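Local coordinates for protein thioesterase (Streptomyces sp. WAC02707, PDB 6VAP) that probably removes stalled or wrongly loaded acyl groups from carrier proteins by thioester hydrolysis, as a type II editing thioesterase in borrelidin biosynthesis, at residues G35-Y40 with V53-Y58; F95-G100 with G231-L236; P127-Q132 with R213-H218. All coordinates share one frame; numbering follows the deposited sequence.

Contact 1: residues G35-Y40 with V53-Y58; sequences GSATFY and VLAVQY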
ATOM      1  N   GLY A  35       5.569  -8.001  -3.044  1.00 24.57           N
ATOM      2  CA  GLY A  35       5.135  -7.379  -4.269  1.00 33.00           C
ATOM      3  C   GLY A  35       6.135  -6.366  -4.783  1.00 23.75           C
ATOM      4  O   GLY A  35       7.010  -5.918  -4.068  1.00 29.56           O
ATOM      5  N   SER A  36       6.016  -6.047  -6.060  1.00 21.64           N
ATOM      6  CA  SER A  36       6.868  -5.076  -6.726  1.00 28.58           C
ATOM      7  C   SER A  36       6.001  -3.972  -7.307  1.00 22.91           C
ATOM      8  O   SER A  36       4.769  -4.102  -7.375  1.00 24.37           O
ATOM      9  CB  SER A  36       7.707  -5.723  -7.838  1.00 32.33           C
ATOM     10  OG  SER A  36       8.441  -6.834  -7.339  1.00 35.76           O
ATOM     11  N   ALA A  37       6.671  -2.888  -7.731  1.00 25.35           N
ATOM     12  CA  ALA A  37       5.955  -1.777  -8.346  1.00 27.70           C
ATOM     13  C   ALA A  37       5.190  -2.206  -9.588  1.00 26.20           C
ATOM     14  O   ALA A  37       4.137  -1.623  -9.890  1.00 20.32           O
ATOM     15  CB  ALA A  37       6.917  -0.655  -8.698  1.00 28.40           C
ATOM     16  N   THR A  38       5.705  -3.199 -10.326  1.00 33.58           N
ATOM     17  CA  THR A  38       5.031  -3.645 -11.539  1.00 43.61           C
ATOM     18  C   THR A  38       3.626  -4.164 -11.252  1.00 34.54           C
ATOM     19  O   THR A  38       2.797  -4.237 -12.167  1.00 33.73           O
ATOM     20  CB  THR A  38       5.858  -4.738 -12.231  1.00 38.83           C
ATOM     21  OG1 THR A  38       6.275  -5.720 -11.269  1.00 29.39           O
ATOM     22  CG2 THR A  38       7.075  -4.150 -12.882  1.00 42.72           C
ATOM     23  N   PHE A  39       3.355  -4.571 -10.010  1.00 26.72           N
ATOM     24  CA  PHE A  39       2.017  -5.026  -9.643  1.00 27.37           C
ATOM     25  C   PHE A  39       0.954  -3.983  -9.983  1.00 25.24           C
ATOM     26  O   PHE A  39      -0.188  -4.327 -10.320  1.00 24.52           O
ATOM     27  CB  PHE A  39       1.986  -5.339  -8.148  1.00 23.05           C
ATOM     28  CG  PHE A  39       0.632  -5.688  -7.630  1.00 30.44           C
ATOM     29  CD1 PHE A  39       0.102  -6.961  -7.825  1.00 34.38           C
ATOM     30  CD2 PHE A  39      -0.105  -4.773  -6.910  1.00 27.16           C
ATOM     31  CE1 PHE A  39      -1.143  -7.282  -7.327  1.00 28.26           C
ATOM     32  CE2 PHE A  39      -1.336  -5.103  -6.415  1.00 28.86           C
ATOM     33  CZ  PHE A  39      -1.870  -6.340  -6.631  1.00 41.96           C
ATOM     34  N   TYR A  40       1.302  -2.700  -9.921  1.00 21.39           N
ATOM     35  CA  TYR A  40       0.339  -1.629 -10.158  1.00 22.89           C
ATOM     36  C   TYR A  40       0.291  -1.122 -11.593  1.00 30.27           C
ATOM     37  O   TYR A  40      -0.363  -0.109 -11.864  1.00 24.93           O
ATOM     38  CB  TYR A  40       0.629  -0.483  -9.219  1.00 20.59           C
ATOM     39  CG  TYR A  40       0.215  -0.793  -7.802  1.00 19.11           C
ATOM     40  CD1 TYR A  40      -1.124  -0.883  -7.470  1.00 16.07           C
ATOM     41  CD2 TYR A  40       1.167  -0.972  -6.791  1.00 22.52           C
ATOM     42  CE1 TYR A  40      -1.535  -1.147  -6.129  1.00 31.55           C
ATOM     43  CE2 TYR A  40       0.785  -1.285  -5.499  1.00 22.06           C
ATOM     44  CZ  TYR A  40      -0.546  -1.361  -5.174  1.00 28.01           C
ATOM     45  OH  TYR A  40      -0.938  -1.581  -3.902  1.00 17.83           O
ATOM     46  N   VAL A  53      -0.260   7.937 -11.685  1.00 32.55           N
ATOM     47  CA  VAL A  53      -0.105   6.757 -10.843  1.00 38.32           C
ATOM     48  C   VAL A  53       1.372   6.539 -10.566  1.00 29.16           C
ATOM     49  O   VAL A  53       2.166   6.380 -11.494  1.00 29.00           O
ATOM     50  CB  VAL A  53      -0.716   5.516 -11.506  1.00 36.24           C
ATOM     51  CG1 VAL A  53      -0.498   4.288 -10.610  1.00 32.69           C
ATOM     52  CG2 VAL A  53      -2.216   5.733 -11.786  1.00 35.03           C
ATOM     53  N   LEU A  54       1.744   6.504  -9.298  1.00 21.14           N
ATOM     54  CA  LEU A  54       3.125   6.323  -8.881  1.00 21.14           C
ATOM     55  C   LEU A  54       3.195   5.027  -8.094  1.00 21.57           C
ATOM     56  O   LEU A  54       2.511   4.876  -7.074  1.00 27.41           O
ATOM     57  CB  LEU A  54       3.608   7.491  -8.032  1.00 26.88           C
ATOM     58  CG  LEU A  54       3.559   8.854  -8.717  1.00 29.96           C
ATOM     59  CD1 LEU A  54       4.092   9.927  -7.758  1.00 29.10           C
ATOM     60  CD2 LEU A  54       4.379   8.854  -9.993  1.00 38.09           C
ATOM     61  N   ALA A  55       4.035   4.104  -8.546  1.00 29.63           N
ATOM     62  CA  ALA A  55       4.133   2.788  -7.936  1.00 28.14           C
ATOM     63  C   ALA A  55       5.490   2.678  -7.251  1.00 21.49           C
ATOM     64  O   ALA A  55       6.525   3.025  -7.833  1.00 19.16           O
ATOM     65  CB  ALA A  55       3.923   1.693  -8.977  1.00 23.72           C
ATOM     66  N   VAL A  56       5.489   2.216  -6.019  1.00 23.27           N
ATOM     67  CA  VAL A  56       6.707   2.201  -5.221  1.00 28.34           C
ATOM     68  C   VAL A  56       7.396   0.853  -5.377  1.00 16.54           C
ATOM     69  O   VAL A  56       6.774  -0.203  -5.253  1.00 30.61           O
ATOM     70  CB  VAL A  56       6.390   2.509  -3.746  1.00 18.47           C
ATOM     71  CG1 VAL A  56       7.628   2.486  -2.897  1.00 24.02           C
ATOM     72  CG2 VAL A  56       5.689   3.891  -3.659  1.00 17.19           C
ATOM     73  N   GLN A  57       8.688   0.897  -5.609  1.00 20.19           N
ATOM     74  CA  GLN A  57       9.548  -0.275  -5.663  1.00 19.31           C
ATOM     75  C   GLN A  57      10.384  -0.317  -4.400  1.00 20.39           C
ATOM     76  O   GLN A  57      11.302   0.482  -4.243  1.00 20.44           O
ATOM     77  CB  GLN A  57      10.443  -0.207  -6.902  1.00 24.00           C
ATOM     78  CG  GLN A  57      11.340  -1.414  -7.100  1.00 30.14           C
ATOM     79  CD  GLN A  57      10.647  -2.532  -7.868  1.00 21.86           C
ATOM     80  OE1 GLN A  57       9.594  -2.974  -7.487  1.00 26.64           O
ATOM     81  NE2 GLN A  57      11.272  -3.012  -8.925  1.00 27.21           N
ATOM     82  N   TYR A  58      10.135  -1.286  -3.540  1.00 24.28           N
ATOM     83  CA  TYR A  58      10.939  -1.415  -2.333  1.00 24.43           C
ATOM     84  C   TYR A  58      12.305  -2.030  -2.657  1.00 31.05           C
ATOM     85  O   TYR A  58      12.454  -2.759  -3.640  1.00 24.56           O
ATOM     86  CB  TYR A  58      10.240  -2.285  -1.300  1.00 24.84           C
ATOM     87  CG  TYR A  58       8.783  -1.981  -1.059  1.00 22.67           C
ATOM     88  CD1 TYR A  58       8.343  -0.682  -0.852  1.00 20.52           C
ATOM     89  CD2 TYR A  58       7.843  -3.007  -1.027  1.00 21.93           C
ATOM     90  CE1 TYR A  58       7.011  -0.417  -0.606  1.00 21.67           C
ATOM     91  CE2 TYR A  58       6.547  -2.763  -0.753  1.00 18.85           C
ATOM     92  CZ  TYR A  58       6.110  -1.462  -0.551  1.00 21.92           C
ATOM     93  OH  TYR A  58       4.757  -1.260  -0.304  1.00 22.76           O
TER
HETATM   94  O   HOH W   1       7.695  -2.784  -4.176  1.00 23.19           O

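Contact 2: residues F95-G100 with G231-L236; sequences FGHSMG and GHFYLL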
ATOM      1  N   PHE A  95      -2.753   4.438  -1.978  1.00 26.32           N
ATOM      2  CA  PHE A  95      -3.383   3.129  -2.044  1.00 23.14           C
ATOM      3  C   PHE A  95      -2.361   2.088  -1.625  1.00 17.96           C
ATOM      4  O   PHE A  95      -1.259   2.030  -2.185  1.00 21.21           O
ATOM      5  CB  PHE A  95      -3.918   2.825  -3.449  1.00 18.39           C
ATOM      6  CG  PHE A  95      -4.563   1.485  -3.559  1.00 22.12           C
ATOM      7  CD1 PHE A  95      -3.814   0.359  -3.771  1.00 17.56           C
ATOM      8  CD2 PHE A  95      -5.953   1.360  -3.474  1.00 25.87           C
ATOM      9  CE1 PHE A  95      -4.446  -0.908  -3.851  1.00 26.71           C
ATOM     10  CE2 PHE A  95      -6.561   0.147  -3.559  1.00 28.95           C
ATOM     11  CZ  PHE A  95      -5.793  -1.002  -3.718  1.00 32.37           C
ATOM     12  N   GLY A  96      -2.723   1.272  -0.635  1.00 25.16           N
ATOM     13  CA  GLY A  96      -1.855   0.173  -0.220  1.00 23.15           C
ATOM     14  C   GLY A  96      -2.633  -1.121  -0.068  1.00 14.06           C
ATOM     15  O   GLY A  96      -3.734  -1.113   0.487  1.00 18.54           O
ATOM     16  N   HIS A  97      -2.065  -2.237  -0.500  1.00 18.98           N
ATOM     17  CA  HIS A  97      -2.641  -3.551  -0.283  1.00 18.70           C
ATOM     18  C   HIS A  97      -1.809  -4.296   0.752  1.00 22.02           C
ATOM     19  O   HIS A  97      -0.582  -4.316   0.670  1.00 16.90           O
ATOM     20  CB  HIS A  97      -2.689  -4.310  -1.601  1.00 25.99           C
ATOM     21  CG  HIS A  97      -3.294  -5.668  -1.479  1.00 22.49           C
ATOM     22  ND1 HIS A  97      -4.598  -5.875  -1.081  1.00 20.15           N
ATOM     23  CD2 HIS A  97      -2.759  -6.892  -1.688  1.00 30.73           C
ATOM     24  CE1 HIS A  97      -4.846  -7.175  -1.070  1.00 24.56           C
ATOM     25  NE2 HIS A  97      -3.744  -7.813  -1.421  1.00 23.78           N
ATOM     26  N   SER A  98      -2.487  -4.893   1.730  1.00 20.51           N
ATOM     27  CA  SER A  98      -1.883  -5.733   2.758  1.00 25.62           C
ATOM     28  C   SER A  98      -0.808  -4.936   3.469  1.00 20.35           C
ATOM     29  O   SER A  98      -1.092  -3.874   4.016  1.00 22.62           O
ATOM     30  CB  SER A  98      -1.370  -7.040   2.170  1.00 25.38           C
ATOM     31  OG  SER A  98      -1.226  -8.028   3.182  1.00 26.88           O
ATOM     32  N   MET A  99       0.427  -5.406   3.466  1.00 26.03           N
ATOM     33  CA  MET A  99       1.476  -4.641   4.128  1.00 26.03           C
ATOM     34  C   MET A  99       1.565  -3.220   3.570  1.00 22.55           C
ATOM     35  O   MET A  99       1.796  -2.263   4.319  1.00 20.52           O
ATOM     36  CB  MET A  99       2.813  -5.354   3.986  1.00 29.31           C
ATOM     37  CG  MET A  99       3.966  -4.682   4.704  1.00 52.10           C
ATOM     38  SD  MET A  99       5.113  -3.808   3.609  1.00 66.31           S
ATOM     39  CE  MET A  99       5.829  -5.166   2.756  1.00 38.75           C
ATOM     40  N   GLY A 100       1.368  -3.058   2.261  1.00 25.75           N
ATOM     41  CA  GLY A 100       1.336  -1.728   1.680  1.00 23.31           C
ATOM     42  C   GLY A 100       0.325  -0.805   2.329  1.00 18.91           C
ATOM     43  O   GLY A 100       0.499   0.419   2.296  1.00 23.37           O
ATOM     44  N   GLY A 231     -10.856 -13.538  -0.907  1.00 20.87           N
ATOM     45  CA  GLY A 231      -9.907 -13.588   0.187  1.00 20.86           C
ATOM     46  C   GLY A 231      -8.901 -12.471   0.128  1.00 18.92           C
ATOM     47  O   GLY A 231      -9.229 -11.388  -0.343  1.00 18.56           O
ATOM     48  N   HIS A 232      -7.685 -12.736   0.607  1.00 20.18           N
ATOM     49  CA  HIS A 232      -6.683 -11.695   0.809  1.00 19.62           C
ATOM     50  C   HIS A 232      -6.326 -10.985  -0.488  1.00 20.63           C
ATOM     51  O   HIS A 232      -5.949  -9.813  -0.462  1.00 23.60           O
ATOM     52  CB  HIS A 232      -5.414 -12.296   1.413  1.00 29.53           C
ATOM     53  CG  HIS A 232      -4.510 -11.282   2.039  1.00 27.07           C
ATOM     54  ND1 HIS A 232      -4.848 -10.577   3.178  1.00 34.01           N
ATOM     55  CD2 HIS A 232      -3.274 -10.861   1.685  1.00 35.27           C
ATOM     56  CE1 HIS A 232      -3.848  -9.778   3.508  1.00 28.49           C
ATOM     57  NE2 HIS A 232      -2.885  -9.926   2.613  1.00 40.67           N
ATOM     58  N   PHE A 233      -6.382 -11.686  -1.616  1.00 21.49           N
ATOM     59  CA  PHE A 233      -6.176 -11.094  -2.937  1.00 19.55           C
ATOM     60  C   PHE A 233      -7.458 -11.032  -3.771  1.00 20.05           C
ATOM     61  O   PHE A 233      -7.464 -11.284  -4.992  1.00 17.81           O
ATOM     62  CB  PHE A 233      -5.071 -11.839  -3.657  1.00 21.41           C
ATOM     63  CG  PHE A 233      -3.689 -11.463  -3.141  1.00 20.12           C
ATOM     64  CD1 PHE A 233      -3.184 -12.048  -2.005  1.00 41.13           C
ATOM     65  CD2 PHE A 233      -2.937 -10.505  -3.781  1.00 20.04           C
ATOM     66  CE1 PHE A 233      -1.916 -11.709  -1.525  1.00 49.56           C
ATOM     67  CE2 PHE A 233      -1.675 -10.151  -3.324  1.00 21.62           C
ATOM     68  CZ  PHE A 233      -1.162 -10.774  -2.185  1.00 35.40           C
ATOM     69  N   TYR A 234      -8.567 -10.727  -3.078  1.00 18.69           N
ATOM     70  CA  TYR A 234      -9.812 -10.400  -3.767  1.00 16.68           C
ATOM     71  C   TYR A 234      -9.590  -9.404  -4.904  1.00 16.52           C
ATOM     72  O   TYR A 234     -10.277  -9.453  -5.920  1.00 22.85           O
ATOM     73  CB  TYR A 234     -10.819  -9.824  -2.767  1.00 14.34           C
ATOM     74  CG  TYR A 234     -10.449  -8.394  -2.430  1.00 28.70           C
ATOM     75  CD1 TYR A 234      -9.452  -8.119  -1.523  1.00 26.43           C
ATOM     76  CD2 TYR A 234     -11.069  -7.320  -3.072  1.00 20.16           C
ATOM     77  CE1 TYR A 234      -9.078  -6.795  -1.245  1.00 27.77           C
ATOM     78  CE2 TYR A 234     -10.693  -6.019  -2.816  1.00 24.50           C
ATOM     79  CZ  TYR A 234      -9.694  -5.769  -1.913  1.00 30.01           C
ATOM     80  OH  TYR A 234      -9.345  -4.491  -1.663  1.00 30.76           O
ATOM     81  N   LEU A 235      -8.658  -8.486  -4.761  1.00 20.76           N
ATOM     82  CA  LEU A 235      -8.600  -7.360  -5.683  1.00 21.32           C
ATOM     83  C   LEU A 235      -8.223  -7.774  -7.096  1.00 19.80           C
ATOM     84  O   LEU A 235      -8.463  -7.015  -8.045  1.00 23.00           O
ATOM     85  CB  LEU A 235      -7.593  -6.323  -5.141  1.00 23.74           C
ATOM     86  CG  LEU A 235      -6.102  -6.597  -5.322  1.00 19.89           C
ATOM     87  CD1 LEU A 235      -5.327  -5.340  -4.790  1.00 26.76           C
ATOM     88  CD2 LEU A 235      -5.623  -7.798  -4.581  1.00 22.04           C
ATOM     89  N   LEU A 236      -7.628  -8.957  -7.262  1.00 19.17           N
ATOM     90  CA  LEU A 236      -7.328  -9.424  -8.615  1.00 19.84           C
ATOM     91  C   LEU A 236      -8.603  -9.741  -9.382  1.00 33.64           C
ATOM     92  O   LEU A 236      -8.655  -9.589 -10.601  1.00 42.66           O
ATOM     93  CB  LEU A 236      -6.432 -10.655  -8.566  1.00 25.02           C
ATOM     94  CG  LEU A 236      -5.142 -10.462  -7.743  1.00 38.26           C
ATOM     95  CD1 LEU A 236      -4.261 -11.698  -7.837  1.00 37.64           C
ATOM     96  CD2 LEU A 236      -4.357  -9.252  -8.216  1.00 32.51           C
TER

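Contact 3: residues P127-Q132 with R213-H218; sequences PAPSRQ and RAWSEH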
ATOM      1  N   PRO A 127      -5.686  -5.294   8.685  1.00 25.21           N
ATOM      2  CA  PRO A 127      -6.316  -4.783   9.904  1.00 26.18           C
ATOM      3  C   PRO A 127      -5.893  -3.339  10.127  1.00 15.70           C
ATOM      4  O   PRO A 127      -4.817  -2.900   9.709  1.00 19.97           O
ATOM      5  CB  PRO A 127      -5.787  -5.716  11.003  1.00 25.04           C
ATOM      6  CG  PRO A 127      -5.296  -6.892  10.312  1.00 18.59           C
ATOM      7  CD  PRO A 127      -4.750  -6.392   8.990  1.00 15.06           C
ATOM      8  N   ALA A 128      -6.736  -2.591  10.818  1.00 21.19           N
ATOM      9  CA  ALA A 128      -6.349  -1.264  11.304  1.00 17.27           C
ATOM     10  C   ALA A 128      -5.004  -1.291  12.031  1.00 16.83           C
ATOM     11  O   ALA A 128      -4.669  -2.277  12.679  1.00 19.28           O
ATOM     12  CB  ALA A 128      -7.446  -0.728  12.214  1.00 18.31           C
ATOM     13  N   PRO A 129      -4.226  -0.221  11.954  1.00 22.55           N
ATOM     14  CA  PRO A 129      -2.948  -0.214  12.684  1.00 27.37           C
ATOM     15  C   PRO A 129      -3.107  -0.486  14.166  1.00 35.19           C
ATOM     16  O   PRO A 129      -2.250  -1.158  14.760  1.00 21.13           O
ATOM     17  CB  PRO A 129      -2.406   1.201  12.439  1.00 34.28           C
ATOM     18  CG  PRO A 129      -3.028   1.615  11.134  1.00 35.32           C
ATOM     19  CD  PRO A 129      -4.386   0.956  11.083  1.00 27.21           C
ATOM     20  N   SER A 130      -4.200  -0.011  14.774  1.00 23.06           N
ATOM     21  CA  SER A 130      -4.505  -0.303  16.169  1.00 25.35           C
ATOM     22  C   SER A 130      -4.981  -1.740  16.398  1.00 27.45           C
ATOM     23  O   SER A 130      -5.169  -2.149  17.551  1.00 27.45           O
ATOM     24  CB  SER A 130      -5.564   0.680  16.664  1.00 33.84           C
ATOM     25  OG  SER A 130      -6.829   0.482  16.002  1.00 29.01           O
ATOM     26  N   ARG A 131      -5.195  -2.515  15.344  1.00 25.00           N
ATOM     27  CA  ARG A 131      -5.594  -3.909  15.486  1.00 33.44           C
ATOM     28  C   ARG A 131      -4.585  -4.865  14.857  1.00 35.31           C
ATOM     29  O   ARG A 131      -4.912  -6.021  14.577  1.00 28.25           O
ATOM     30  CB  ARG A 131      -6.986  -4.116  14.887  1.00 35.70           C
ATOM     31  CG  ARG A 131      -8.107  -3.433  15.643  1.00 38.78           C
ATOM     32  CD  ARG A 131      -8.202  -3.915  17.087  1.00 39.37           C
ATOM     33  NE  ARG A 131      -8.120  -5.367  17.190  1.00 49.17           N
ATOM     34  CZ  ARG A 131      -9.164  -6.187  17.151  1.00 44.87           C
ATOM     35  NH1 ARG A 131     -10.389  -5.697  17.030  1.00 46.43           N
ATOM     36  NH2 ARG A 131      -8.973  -7.499  17.240  1.00 39.05           N
ATOM     37  N   GLN A 132      -3.353  -4.408  14.663  1.00 27.13           N
ATOM     38  CA  GLN A 132      -2.268  -5.276  14.226  1.00 26.39           C
ATOM     39  C   GLN A 132      -2.241  -6.574  15.030  1.00 28.11           C
ATOM     40  O   GLN A 132      -2.215  -6.557  16.267  1.00 29.90           O
ATOM     41  CB  GLN A 132      -0.920  -4.535  14.386  1.00 32.55           C
ATOM     42  CG  GLN A 132       0.315  -5.382  14.289  1.00 27.64           C
ATOM     43  CD  GLN A 132       0.644  -5.734  12.850  1.00 38.45           C
ATOM     44  OE1 GLN A 132       0.054  -5.178  11.929  1.00 24.77           O
ATOM     45  NE2 GLN A 132       1.598  -6.637  12.650  1.00 32.64           N
ATOM     46  N   ARG A 213     -13.070  -2.557   9.907  1.00 21.40           N
ATOM     47  CA  ARG A 213     -13.870  -1.411  10.320  1.00 25.97           C
ATOM     48  C   ARG A 213     -13.074  -0.514  11.264  1.00 19.49           C
ATOM     49  O   ARG A 213     -13.336   0.685  11.339  1.00 24.88           O
ATOM     50  CB  ARG A 213     -15.192  -1.915  10.956  1.00 30.73           C
ATOM     51  CG  ARG A 213     -16.090  -0.830  11.524  1.00 60.38           C
ATOM     52  CD  ARG A 213     -16.801  -0.074  10.424  1.00 71.05           C
ATOM     53  NE  ARG A 213     -17.643  -0.944   9.604  1.00 79.47           N
ATOM     54  CZ  ARG A 213     -18.477  -0.508   8.662  1.00 90.40           C
ATOM     55  NH1 ARG A 213     -18.586   0.792   8.416  1.00 95.06           N
ATOM     56  NH2 ARG A 213     -19.202  -1.374   7.964  1.00 90.59           N
ATOM     57  N   ALA A 214     -12.119  -1.072  12.012  1.00 24.63           N
ATOM     58  CA  ALA A 214     -11.394  -0.274  12.983  1.00 20.25           C
ATOM     59  C   ALA A 214     -10.569   0.807  12.301  1.00 23.54           C
ATOM     60  O   ALA A 214     -10.155   1.755  12.967  1.00 19.98           O
ATOM     61  CB  ALA A 214     -10.503  -1.165  13.833  1.00 20.96           C
ATOM     62  N   TRP A 215     -10.364   0.732  10.981  1.00 20.35           N
ATOM     63  CA  TRP A 215      -9.698   1.838  10.308  1.00 22.98           C
ATOM     64  C   TRP A 215     -10.443   3.140  10.532  1.00 26.42           C
ATOM     65  O   TRP A 215      -9.831   4.205  10.486  1.00 23.66           O
ATOM     66  CB  TRP A 215      -9.565   1.558   8.825  1.00 20.58           C
ATOM     67  CG  TRP A 215      -8.400   0.698   8.437  1.00 16.43           C
ATOM     68  CD1 TRP A 215      -8.441  -0.678   8.160  1.00 16.96           C
ATOM     69  CD2 TRP A 215      -7.051   1.097   8.198  1.00 23.49           C
ATOM     70  NE1 TRP A 215      -7.203  -1.130   7.767  1.00 26.56           N
ATOM     71  CE2 TRP A 215      -6.327  -0.075   7.809  1.00 22.00           C
ATOM     72  CE3 TRP A 215      -6.357   2.298   8.345  1.00 25.07           C
ATOM     73  CZ2 TRP A 215      -4.955  -0.042   7.529  1.00 17.10           C
ATOM     74  CZ3 TRP A 215      -5.030   2.329   8.047  1.00 25.43           C
ATOM     75  CH2 TRP A 215      -4.328   1.176   7.650  1.00 25.75           C
ATOM     76  N   SER A 216     -11.747   3.082  10.776  1.00 20.74           N
ATOM     77  CA  SER A 216     -12.516   4.289  11.042  1.00 27.33           C
ATOM     78  C   SER A 216     -12.007   5.052  12.258  1.00 30.19           C
ATOM     79  O   SER A 216     -12.292   6.249  12.394  1.00 23.67           O
ATOM     80  CB  SER A 216     -13.994   3.915  11.264  1.00 23.79           C
ATOM     81  OG  SER A 216     -14.189   3.238  12.498  1.00 28.92           O
ATOM     82  N   GLU A 217     -11.299   4.382  13.162  1.00 26.62           N
ATOM     83  CA  GLU A 217     -10.837   5.003  14.391  1.00 24.77           C
ATOM     84  C   GLU A 217      -9.548   5.783  14.205  1.00 31.79           C
ATOM     85  O   GLU A 217      -9.046   6.348  15.183  1.00 28.56           O
ATOM     86  CB  GLU A 217     -10.649   3.932  15.469  1.00 41.40           C
ATOM     87  CG  GLU A 217     -11.956   3.284  15.937  1.00 60.89           C
ATOM     88  CD  GLU A 217     -11.734   1.951  16.629  1.00 71.85           C
ATOM     89  OE1 GLU A 217     -10.649   1.758  17.208  1.00 77.00           O
ATOM     90  OE2 GLU A 217     -12.639   1.089  16.589  1.00 69.12           O
ATOM     91  N   HIS A 218      -9.013   5.826  12.986  1.00 31.21           N
ATOM     92  CA  HIS A 218      -7.733   6.463  12.719  1.00 31.51           C
ATOM     93  C   HIS A 218      -7.835   7.732  11.887  1.00 22.02           C
ATOM     94  O   HIS A 218      -6.805   8.313  11.523  1.00 26.99           O
ATOM     95  CB  HIS A 218      -6.808   5.478  12.025  1.00 20.26           C
ATOM     96  CG  HIS A 218      -6.382   4.336  12.896  1.00 24.06           C
ATOM     97  ND1 HIS A 218      -5.237   4.375  13.656  1.00 22.46           N
ATOM     98  CD2 HIS A 218      -6.960   3.143  13.171  1.00 20.20           C
ATOM     99  CE1 HIS A 218      -5.100   3.244  14.318  1.00 32.64           C
ATOM    100  NE2 HIS A 218      -6.148   2.486  14.064  1.00 22.97           N
TER
HETATM  101  O   HOH W   2      -8.737  -0.227  17.340  1.00 35.75           O

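Contact 1: residues G35-Y40 with V53-Y58
Gln57 reaches back from just beyond the end of strand 52-56 to grip the backbone of Ala37, a case of a side-chain carbonyl taking up a loop N-H at the start of a 3-10 turn. Its CB lies 4.0 Å from Ala37 CB. With CG anti to the backbone N (chi1 -177°) and the chain bent at chi2, the terminal amide turns over toward the loop. OE1 then accepts from Ala37 N at 2.9 Å; the N-H points almost straight at the oxygen (173°), while the donor stands 33° out of the carbonyl plane. Ser36 CB touches the same OE1 at 3.4 Å. The other amide atom, NE2, donates to Gln62 OE1 and Asp63 OD1, so partners at both ends fix which way the amide is flipped.

Back along the strand, toward its start, the contact becomes apolar. Ala37 CB meets Ala55 CB at 3.8 Å, and Ala55 CB also lies against CB of Tyr40, the residue just before helix 41-47. The ring of Tyr40 carries its OH on to Leu30 O of the adjacent strand, and Phe39 CD2 sits over the centre of one face of that ring. Toward the other end, a water joins the two backbones, donating to Gly35 O and, at 2.9 Å, to Val56 O while accepting from Tyr58 N. The same water rests over one face of the Tyr58 ring, whose OH is hydrogen-bonded to Pro31 O.

Two alanines thus let the short 3-10 turn at 37-39 settle closely on the sheet of this alpha/beta hydrolase. The chemistry implies a division of labour: small methyls set the spacing, while the amide and the bridging water satisfy backbone groups of a loop and strand end that have no regular pairing with each other.

Contact 2: residues F95-G100 with G231-L236
Ser98 OG and His232 NE2 meet at 2.6 Å, a short hydrogen bond in which either atom could be the donor. Ser98 sits between strand 92-97 and helix 99-113, at the centre of a GxSxG sequence whose geometry fits the nucleophile elbow of alpha/beta hydrolases, and its backbone (phi 56°, psi -122°) takes the strained turn expected of that motif. OG approaches the imidazole at its edge, near the ring plane. On the far side of that imidazole, ND1 is hydrogen-bonded to Asp204 OD2, so the three residues are consistent with a Ser-His-Asp catalytic triad.

His97, one step before the serine, supplies the next shell. Its CG stands anti to the backbone N (chi1 -179°), sending the ring toward Leu235, which takes a face, and Phe233, which meets the edge. The edge of His97 is turned toward the face of Phe233 in a T-shaped pair, with NE2 3.7 Å from Phe233 CE2 and the ring centroids 4.8 Å apart. Leu235 CD2 lies over one face of the imidazole in a CH-pi contact, 3.9 Å from the ring centroid. Ser98 CB lies beyond the opposite face.

Farther out, Ser124 OG binds both His97 ND1 and Tyr234 OH, anchoring the two segments through one hydroxyl of strand 120-124. A type I turn from Gly231 to Tyr234 shapes the loop that carries His232, and helix 239-250 packs on Phe95, Tyr234 and Leu235. At the edge of the His97 ring, near its plane, CE1 comes within 2.9 Å of His232 O.

Contact 3: residues P127-Q132 with R213-H218
Pro129 and Ala128 lie on one face of the Trp215 indole, an instance of aliphatic C-H groups paving an aromatic surface. Pro129 CD sits 3.4 Å from the centroid of the six-membered ring, and Ala128 CA takes the five-membered ring at 3.6 Å. The pyrrolidine crosses the indole at about a right angle. Trp215 CG is anti to its own carbonyl carbon (chi1 -82°), which swings the ring back against the 127-132 backbone, and NE1 donates to Arg126 O just before that segment.

Pro129 CD serves a second ring too, lying over one face of His218, 3.9 Å from its centroid. At the edge of that imidazole, NE2 is hydrogen-bonded to Ser130 OG at 2.9 Å, with either atom a possible donor. OG reaches it from the crowded position between the backbone N and the carbonyl carbon (chi1 67°). Ala128 CB and Ala214 CB are pressed together at 3.5 Å, tighter than usual. Arg131 CG lies against the same Ala214 methyl.

Two short 3-10 turns are thereby locked together beside the edge strand 223-228, which Trp215 touches through Phe223. One follows strand 120-124 on the way to helices 143-149 and 167-182, which probably belong to the lid region of this thioesterase family; the other belongs to the beta-alpha-beta crossover between strands 196-201 and 223-228 of the alpha/beta hydrolase sheet.

How the contacts relate
From the N terminus, contact 1 closes first, around helix 41-47: the loop after strand 26-30 is folded back onto the end of strand 52-56. Contact 2 opens later and spans most of the remaining chain, joining the end of strand 92-97 to the loop that precedes helix 239-250. Contact 3 is nested inside that loop and spans helices 143-149 and 167-182, strand 196-201 and most of helix 209-213, tying the loop after strand 120-124 to the one before strand 223-228. Contacts 1 and 2 touch, Tyr40 OH packing against Phe95 CD1 at 3.5 Å, and both reach the same sheet. Contact 3 stands apart, its centre about 24 Å from that of contact 1.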